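Local coordinates for putative ArsC family related protein (Bacteroides fragilis, PDB 3GKX) that is of unknown function but belongs to the ArsC family, whose name comes from arsenate reductases, and may share their thioredoxin-like fold, at the interface of chains A and B. Sequence-based numbering; all coordinates share one arbitrary frame. Chains: chain A/B, Putative ArsC family related protein.

The interface of chains A and B. Residues chain A 54-56, 82; chain B 54-56, 58.
Two copies of the Gly-Leu-Pro loop, which joins helix 43-53 to the 3-10 helix 57-60, face each other across a two-fold axis; a Glu82-Lys58 salt bridge lies to the side, and the symmetry gives it a counterpart with the chains exchanged. The structure alone does not show whether this pairing exists in solution. B:Pro56 presents its CG-CD edge to the opposite loop, whereas A:Pro56 leads with CD. CD of B:Pro56 lies 3.3 Å from the carbonyl O of A:Gly54, and in the reciprocal contact CD of A:Pro56 lies 3.5 Å from O of B:Gly54. Glycine suits this turn because its positive phi (68° in A:Gly54) is easily reached without a side chain, and the missing side chain may leave room for the ring beside its carbonyl. Proline offers a compact, rigid apolar surface: CG of B:Pro56 rests 3.7 Å from the carbonyl carbon of A:Leu55 and 4.0 Å from CA of A:Pro56. A:Leu55 has CG anti to its carbonyl carbon (chi1 -66°), and its branched apolar end lets one methyl, CD2, touch the partner loop 3.7 Å from O of B:Gly54. At the flank, A:Glu82, first residue of helix 82-89, reaches out with a chain extended beyond CG and meets B:Lys58 at about a right angle. The long lysine starts from the crowded chi1 position (53°), runs extended, then bends at chi4, swinging its amino group NZ to the carboxylate tip. Their opposite charges should favour the pairing. NZ of B:Lys58 donates to the syn lone pair of A:Glu82 OE2 at 2.9 Å, while OE1 of A:Glu82 stays 4.0 Å from that NZ.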
loop_
_atom_site.group_PDB
_atom_site.type_symbol
_atom_site.label_atom_id
_atom_site.label_comp_id
_atom_site.label_asym_id
_atom_site.label_seq_id
_atom_site.Cartn_x
_atom_site.Cartn_y
_atom_site.Cartn_z
ATOM N N GLY A 54 -1.052 -5.212 -3.894
ATOM C CA GLY A 54 -0.320 -4.840 -2.668
ATOM C C GLY A 54 -0.594 -3.423 -2.172
ATOM O O GLY A 54 0.099 -2.914 -1.300
ATOM N N LEU A 55 -1.609 -2.785 -2.728
ATOM C CA LEU A 55 -1.996 -1.451 -2.324
ATOM C C LEU A 55 -3.150 -1.507 -1.312
ATOM O O LEU A 55 -3.889 -2.500 -1.293
ATOM C CB LEU A 55 -2.435 -0.682 -3.564
ATOM C CG LEU A 55 -1.372 -0.388 -4.621
ATOM C CD1 LEU A 55 -1.947 0.531 -5.687
ATOM C CD2 LEU A 55 -0.072 0.228 -4.027
ATOM N N PRO A 56 -3.318 -0.465 -0.469
ATOM C CA PRO A 56 -4.560 -0.391 0.302
ATOM C C PRO A 56 -5.794 -0.257 -0.607
ATOM O O PRO A 56 -5.682 0.336 -1.689
ATOM C CB PRO A 56 -4.404 0.898 1.135
ATOM C CG PRO A 56 -3.231 1.612 0.581
ATOM C CD PRO A 56 -2.394 0.642 -0.155
ATOM N N GLU A 82 -12.462 -2.421 4.990
ATOM C CA GLU A 82 -12.117 -2.895 3.637
ATOM C C GLU A 82 -13.328 -3.403 2.856
ATOM O O GLU A 82 -13.524 -3.023 1.696
ATOM C CB GLU A 82 -11.015 -3.965 3.673
ATOM C CG GLU A 82 -9.664 -3.348 3.571
ATOM C CD GLU A 82 -8.510 -4.354 3.613
ATOM O OE1 GLU A 82 -8.782 -5.588 3.725
ATOM O OE2 GLU A 82 -7.324 -3.886 3.535
ATOM N N GLY B 54 3.205 3.554 1.123
ATOM C CA GLY B 54 2.406 2.995 0.024
ATOM C C GLY B 54 1.708 1.660 0.338
ATOM O O GLY B 54 1.059 1.058 -0.562
ATOM N N LEU B 55 1.796 1.217 1.610
ATOM C CA LEU B 55 1.275 -0.093 1.998
ATOM C C LEU B 55 -0.038 -0.058 2.771
ATOM O O LEU B 55 -0.312 0.947 3.420
ATOM C CB LEU B 55 2.261 -0.805 2.887
ATOM C CG LEU B 55 3.626 -1.211 2.390
ATOM C CD1 LEU B 55 4.393 -1.693 3.624
ATOM C CD2 LEU B 55 3.491 -2.301 1.312
ATOM N N PRO B 56 -0.841 -1.180 2.723
ATOM C CA PRO B 56 -2.000 -1.313 3.586
ATOM C C PRO B 56 -1.641 -1.227 5.072
ATOM O O PRO B 56 -0.541 -1.605 5.504
ATOM C CB PRO B 56 -2.565 -2.724 3.227
ATOM C CG PRO B 56 -2.048 -3.013 1.863
ATOM C CD PRO B 56 -0.692 -2.357 1.837
ATOM N N LYS B 58 -2.707 -2.865 7.501
ATOM C CA LYS B 58 -2.429 -4.192 8.094
ATOM C C LYS B 58 -0.968 -4.645 7.972
ATOM O O LYS B 58 -0.499 -5.390 8.824
ATOM C CB LYS B 58 -3.417 -5.262 7.614
ATOM C CG LYS B 58 -3.555 -5.368 6.132
ATOM C CD LYS B 58 -4.622 -6.378 5.807
ATOM C CE LYS B 58 -4.742 -6.584 4.311
ATOM N NZ LYS B 58 -4.834 -5.323 3.588
#